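Local coordinates for protein 3-isopropylmalate dehydratase small subunit (Campylobacter jejuni, PDB 3Q3W) that forms the small subunit of isopropylmalate isomerase, which interconverts 2-isopropylmalate and 3-isopropylmalate through 2-isopropylmaleate on the route to leucine, at residues Arg88-Ala91 and Pro92-Leu95; Asn21-Thr24 and Asp25-Ile28. One frame throughout, in Å; residues are numbered along the deposited sequence. Where two conformers were deposited one is given.

Contact 1 of 2, residues Arg88-Ala91 and Pro92-Leu95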
ATOM      1  N   ARG A  88       7.147 -11.938  -5.641  1.00 34.95           N
ATOM      2  CA  ARG A  88       5.886 -11.996  -6.365  1.00 32.45           C
ATOM      3  C   ARG A  88       5.700 -10.610  -6.926  1.00 30.85           C
ATOM      4  O   ARG A  88       5.182  -9.704  -6.254  1.00 28.74           O
ATOM      5  CB  ARG A  88       4.716 -12.372  -5.443  1.00 32.69           C
ATOM      6  CG  ARG A  88       3.481 -12.711  -6.226  1.00 31.62           C
ATOM      7  CD  ARG A  88       2.439 -13.378  -5.440  1.00 28.88           C
ATOM      8  NE  ARG A  88       2.784 -14.751  -5.055  1.00 28.32           N
ATOM      9  CZ  ARG A  88       1.958 -15.543  -4.387  1.00 30.42           C
ATOM     10  NH1 ARG A  88       0.717 -15.104  -4.036  1.00 30.10           N
ATOM     11  NH2 ARG A  88       2.358 -16.770  -4.058  1.00 33.15           N
ATOM     12  N   GLU A  89       6.139 -10.419  -8.155  1.00 29.87           N
ATOM     13  CA  GLU A  89       6.013  -9.117  -8.807  0.60 28.93           C
ATOM     14  C   GLU A  89       4.562  -8.646  -8.879  1.00 27.28           C
ATOM     15  O   GLU A  89       4.291  -7.466  -8.760  1.00 25.63           O
ATOM     16  CB  GLU A  89       6.638  -9.128 -10.200  0.60 29.98           C
ATOM     17  CG  GLU A  89       5.906 -10.014 -11.220  0.60 30.90           C
ATOM     18  CD  GLU A  89       6.854 -10.651 -12.254  0.60 32.41           C
ATOM     19  OE1 GLU A  89       6.602 -11.802 -12.640  0.60 31.50           O
ATOM     20  OE2 GLU A  89       7.850 -10.003 -12.650  0.60 33.51           O
ATOM     21  N   HIS A  90       3.633  -9.584  -9.031  1.00 26.16           N
ATOM     22  CA  HIS A  90       2.206  -9.274  -9.056  1.00 24.78           C
ATOM     23  C   HIS A  90       1.653  -8.588  -7.778  1.00 24.82           C
ATOM     24  O   HIS A  90       0.621  -7.917  -7.867  1.00 22.99           O
ATOM     25  CB  HIS A  90       1.386 -10.535  -9.292  1.00 25.13           C
ATOM     26  CG  HIS A  90       1.538 -11.111 -10.663  1.00 26.15           C
ATOM     27  ND1 HIS A  90       2.627 -11.864 -11.025  1.00 26.02           N
ATOM     28  CD2 HIS A  90       0.719 -11.093 -11.739  1.00 27.12           C
ATOM     29  CE1 HIS A  90       2.490 -12.258 -12.275  1.00 28.09           C
ATOM     30  NE2 HIS A  90       1.329 -11.831 -12.721  1.00 29.13           N
ATOM     31  N   ALA A  91       2.296  -8.778  -6.624  1.00 24.11           N
ATOM     32  CA  ALA A  91       1.796  -8.185  -5.398  1.00 24.05           C
ATOM     33  C   ALA A  91       1.875  -6.671  -5.500  1.00 23.11           C
ATOM     34  O   ALA A  91       0.855  -6.002  -5.428  1.00 22.25           O
ATOM     35  CB  ALA A  91       2.542  -8.750  -4.132  1.00 24.21           C
ATOM     36  N   PRO A  92       3.070  -6.102  -5.760  1.00 24.13           N
ATOM     37  CA  PRO A  92       3.050  -4.642  -6.084  1.00 22.72           C
ATOM     38  C   PRO A  92       2.135  -4.236  -7.248  1.00 21.87           C
ATOM     39  O   PRO A  92       1.440  -3.231  -7.169  1.00 20.73           O
ATOM     40  CB  PRO A  92       4.511  -4.318  -6.425  1.00 24.17           C
ATOM     41  CG  PRO A  92       5.277  -5.358  -5.759  1.00 25.90           C
ATOM     42  CD  PRO A  92       4.432  -6.621  -5.755  1.00 25.31           C
ATOM     43  N   TRP A  93       2.096  -5.004  -8.308  1.00 21.18           N
ATOM     44  CA  TRP A  93       1.176  -4.702  -9.403  1.00 20.95           C
ATOM     45  C   TRP A  93      -0.314  -4.605  -8.988  1.00 20.04           C
ATOM     46  O   TRP A  93      -1.018  -3.701  -9.419  1.00 19.47           O
ATOM     47  CB  TRP A  93       1.290  -5.751 -10.463  1.00 21.44           C
ATOM     48  CG  TRP A  93       2.647  -5.874 -11.102  1.00 24.59           C
ATOM     49  CD1 TRP A  93       3.751  -5.083 -10.897  1.00 27.58           C
ATOM     50  CD2 TRP A  93       3.020  -6.835 -12.085  1.00 26.97           C
ATOM     51  NE1 TRP A  93       4.794  -5.512 -11.716  1.00 26.96           N
ATOM     52  CE2 TRP A  93       4.360  -6.574 -12.451  1.00 27.10           C
ATOM     53  CE3 TRP A  93       2.337  -7.900 -12.716  1.00 27.18           C
ATOM     54  CZ2 TRP A  93       5.054  -7.366 -13.381  1.00 30.23           C
ATOM     55  CZ3 TRP A  93       3.034  -8.679 -13.656  1.00 29.08           C
ATOM     56  CH2 TRP A  93       4.365  -8.388 -13.981  1.00 32.47           C
ATOM     57  N   ALA A  94      -0.788  -5.568  -8.208  1.00 18.91           N
ATOM     58  CA  ALA A  94      -2.182  -5.537  -7.785  1.00 19.03           C
ATOM     59  C   ALA A  94      -2.457  -4.300  -6.935  1.00 18.80           C
ATOM     60  O   ALA A  94      -3.474  -3.628  -7.071  1.00 20.08           O
ATOM     61  CB  ALA A  94      -2.512  -6.816  -7.030  1.00 18.40           C
ATOM     62  N   LEU A  95      -1.527  -3.981  -6.053  1.00 18.92           N
ATOM     63  CA  LEU A  95      -1.663  -2.790  -5.215  1.00 18.41           C
ATOM     64  C   LEU A  95      -1.707  -1.519  -6.055  1.00 18.29           C
ATOM     65  O   LEU A  95      -2.614  -0.685  -5.865  1.00 17.34           O
ATOM     66  CB  LEU A  95      -0.505  -2.738  -4.174  1.00 18.77           C
ATOM     67  CG  LEU A  95      -0.624  -3.755  -3.047  1.00 20.22           C
ATOM     68  CD1 LEU A  95       0.722  -4.215  -2.456  1.00 19.79           C
ATOM     69  CD2 LEU A  95      -1.571  -3.214  -1.949  1.00 18.82           C
TER
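Pro-92 sits in the first turn of helix 90-98 and brings its CD up against two carbonyl oxygens of the incoming chain, lying 3.2 Å from Arg-88 O and 3.1 Å from Glu-89 O. Having no N-H to offer, proline suits this turn, where an amide donor is not yet needed. Its ring and Ala-91 also pack on Phe-112 of helix 110-118.

Trp-93 carries most of the side-chain contact. Its CG stands anti to the carbonyl carbon (chi1 -61°), which swings the indole back along the helix over the preceding turn. There, in the conformer described, Glu-89 CG lies over the face of the six-membered ring in a CH-pi contact, 3.7 Å from the ring centroid. In that conformer the two side chains run alongside one another; CG makes the nearest approach, and the carboxylate, turned only 20° from the indole plane, lies a little farther off. The far rim of the indole turns to His-90: Trp-93 CZ3 lies above the centre of the imidazole in an edge-to-face pair, with planes at 52°. At the backbone, Trp-93 N makes a weak bond to Glu-89 O.

Ala-94 follows with a firmer helical bond, its N 2.8 Å from His-90 O, and its methyl adds little bulk over that carbonyl. Leu-95 N bonds to Ala-91 O at 3.2 Å, while its CD1 lies 3.5 Å from the same oxygen.

The imidazole thus has several partners: the edge of the indole, at CZ3, lies over one face, Phe-41 makes a further edge-to-face pair, and NE2 hydrogen-bonds to Leu-34 O. A carbonyl acceptor is consistent with NE2 as the donor, and these contacts together restrict the ring's rotation.

Contact 2 of 2, residues Asn21-Thr24 and Asp25-Ile28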
ATOM      1  N   ASN A  21       2.198  -9.289   9.119  1.00 43.13           N
ATOM      2  CA  ASN A  21       2.633 -10.318   8.207  1.00 42.82           C
ATOM      3  C   ASN A  21       1.652 -10.525   7.039  1.00 40.01           C
ATOM      4  O   ASN A  21       1.447 -11.668   6.631  1.00 40.31           O
ATOM      5  CB  ASN A  21       2.803 -11.638   8.960  1.00 44.65           C
ATOM      6  CG  ASN A  21       3.581 -11.477  10.225  1.00 48.15           C
ATOM      7  OD1 ASN A  21       4.759 -11.132  10.193  1.00 47.22           O
ATOM      8  ND2 ASN A  21       2.928 -11.709  11.361  1.00 49.98           N
ATOM      9  N   ILE A  22       1.054  -9.448   6.506  1.00 37.67           N
ATOM     10  CA  ILE A  22       0.228  -9.583   5.293  1.00 35.83           C
ATOM     11  C   ILE A  22       1.168 -10.166   4.224  1.00 35.29           C
ATOM     12  O   ILE A  22       2.218  -9.605   3.921  1.00 36.56           O
ATOM     13  CB  ILE A  22      -0.461  -8.273   4.865  1.00 34.59           C
ATOM     14  CG1 ILE A  22      -1.663  -8.004   5.772  1.00 35.33           C
ATOM     15  CG2 ILE A  22      -0.970  -8.323   3.393  1.00 33.66           C
ATOM     16  CD1 ILE A  22      -1.977  -6.527   5.988  1.00 35.72           C
ATOM     17  N   ASP A  23       0.825 -11.345   3.742  1.00 33.86           N
ATOM     18  CA  ASP A  23       1.673 -12.051   2.824  1.00 33.78           C
ATOM     19  C   ASP A  23       1.217 -11.948   1.351  1.00 31.43           C
ATOM     20  O   ASP A  23       0.123 -11.480   1.039  1.00 29.48           O
ATOM     21  CB  ASP A  23       1.853 -13.498   3.307  1.00 35.51           C
ATOM     22  CG  ASP A  23       0.596 -14.310   3.224  1.00 36.91           C
ATOM     23  OD1 ASP A  23      -0.155 -14.130   2.251  1.00 38.73           O
ATOM     24  OD2 ASP A  23       0.365 -15.177   4.110  1.00 42.74           O
ATOM     25  N   THR A  24       2.087 -12.412   0.463  1.00 31.52           N
ATOM     26  CA  THR A  24       1.954 -12.200  -0.948  1.00 30.51           C
ATOM     27  C   THR A  24       0.695 -12.900  -1.433  1.00 30.18           C
ATOM     28  O   THR A  24       0.033 -12.398  -2.330  1.00 29.36           O
ATOM     29  CB  THR A  24       3.271 -12.614  -1.724  1.00 31.12           C
ATOM     30  OG1 THR A  24       3.710 -13.907  -1.287  1.00 31.25           O
ATOM     31  CG2 THR A  24       4.393 -11.621  -1.473  1.00 30.27           C
ATOM     32  N   ASP A  25       0.318 -14.011  -0.809  1.00 30.80           N
ATOM     33  CA  ASP A  25      -0.953 -14.671  -1.136  1.00 31.93           C
ATOM     34  C   ASP A  25      -2.210 -13.934  -0.695  1.00 31.01           C
ATOM     35  O   ASP A  25      -3.271 -14.072  -1.315  1.00 31.27           O
ATOM     36  CB  ASP A  25      -1.053 -16.062  -0.527  1.00 33.91           C
ATOM     37  CG  ASP A  25      -0.105 -17.030  -1.139  1.00 38.04           C
ATOM     38  OD1 ASP A  25      -0.268 -17.350  -2.348  1.00 39.75           O
ATOM     39  OD2 ASP A  25       0.791 -17.484  -0.392  1.00 44.44           O
ATOM     40  N   GLN A  26      -2.121 -13.205   0.401  1.00 30.82           N
ATOM     41  CA  GLN A  26      -3.208 -12.335   0.800  1.00 30.20           C
ATOM     42  C   GLN A  26      -3.305 -11.178  -0.160  1.00 27.29           C
ATOM     43  O   GLN A  26      -4.392 -10.763  -0.492  1.00 27.73           O
ATOM     44  CB  GLN A  26      -3.021 -11.853   2.227  1.00 30.83           C
ATOM     45  CG  GLN A  26      -2.997 -12.987   3.230  1.00 35.13           C
ATOM     46  CD  GLN A  26      -2.947 -12.457   4.637  1.00 37.94           C
ATOM     47  OE1 GLN A  26      -1.907 -12.387   5.263  1.00 40.06           O
ATOM     48  NE2 GLN A  26      -4.066 -12.041   5.115  1.00 39.33           N
ATOM     49  N   ILE A  27      -2.174 -10.638  -0.571  1.00 26.29           N
ATOM     50  CA  ILE A  27      -2.167  -9.522  -1.529  1.00 24.73           C
ATOM     51  C   ILE A  27      -2.789  -9.961  -2.874  1.00 23.63           C
ATOM     52  O   ILE A  27      -3.650  -9.294  -3.406  1.00 21.83           O
ATOM     53  CB  ILE A  27      -0.747  -8.911  -1.726  1.00 25.29           C
ATOM     54  CG1 ILE A  27      -0.241  -8.301  -0.408  1.00 25.62           C
ATOM     55  CG2 ILE A  27      -0.774  -7.751  -2.769  1.00 21.21           C
ATOM     56  CD1 ILE A  27       1.263  -8.006  -0.366  1.00 23.89           C
ATOM     57  N   ILE A  28      -2.362 -11.112  -3.395  1.00 23.40           N
ATOM     58  CA  ILE A  28      -2.905 -11.611  -4.649  1.00 23.20           C
ATOM     59  C   ILE A  28      -2.614 -13.089  -4.746  1.00 24.86           C
ATOM     60  O   ILE A  28      -1.442 -13.497  -4.781  1.00 25.53           O
ATOM     61  CB  ILE A  28      -2.341 -10.841  -5.921  1.00 22.97           C
ATOM     62  CG1 ILE A  28      -2.935 -11.423  -7.213  1.00 22.45           C
ATOM     63  CG2 ILE A  28      -0.798 -10.746  -5.901  1.00 21.28           C
ATOM     64  CD1 ILE A  28      -2.897 -10.478  -8.439  1.00 22.66           C
TER
HETATM   65  O   HOH W   1       0.645 -18.129   2.522  1.00 36.73           O
HETATM   66  O   HOH W   2       2.994 -15.732   0.535  1.00 27.27           O
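Gln-26 lays its CG over the carboxylate of Asp-23, 3.2 Å from OD1, and the two residues close a capping box at the start of helix 24-27. Asp-23 is the N-cap: with CG between the backbone N and the carbonyl carbon (chi1 68°), its carboxylate folds forward and OD1 accepts from Gln-26 N at 2.9 Å. In return Gln-26 OE1 takes the N-H of Asp-23 at 3.3 Å, the donor standing above the amide's carbonyl plane. A short acid suits the cap because its oxygen can reach an amide at the helix start, whereas the longer glutamine reaches back to the N-cap nitrogen. The carboxylate and amide planes are 69° apart.

Behind the box, Ile-22 CG2 meets Ile-27 CG1 at 3.9 Å, the branched chains crossing at about a right angle to form an apolar patch beside the cap. Ile-27 N bonds to Asp-23 O, and Ile-28 N to Thr-24 O, as the short helix ends. Asp-25 OD1 is taken by a salt bridge to Arg-88, and waters serve OD2. One is shared with Asp-23, weakly on that side; a second lies 2.7 Å from Thr-24 OG1 and donates to Asp-25 OD2 at 3.0 Å.

In the fold
Contacts 1 and 2 have centres about 10 Å apart and meet directly, although some sixty residues separate them along the chain. The join is made by Arg-88, just ahead of helix 90-98: its NH1 forms a salt bridge of 3.0 Å with Asp-25 OD1 and a weak hydrogen bond to Ile-28 O. The guanidinium thus links the Asp-25 carboxylate, on helix 24-27, with the carbonyl of Ile-28 just beyond that helix. Beside it Ile-27 packs on the side chains of Ala-91 and Leu-95, and its CG2 lies 3.6 Å from the carbonyl oxygen Ala-91 O. Contact 1 belongs to a beta-alpha-beta unit, strands 73-78 and 102-105 flanking its helix; contact 2 follows strand 9-17, which adjoins 73-78.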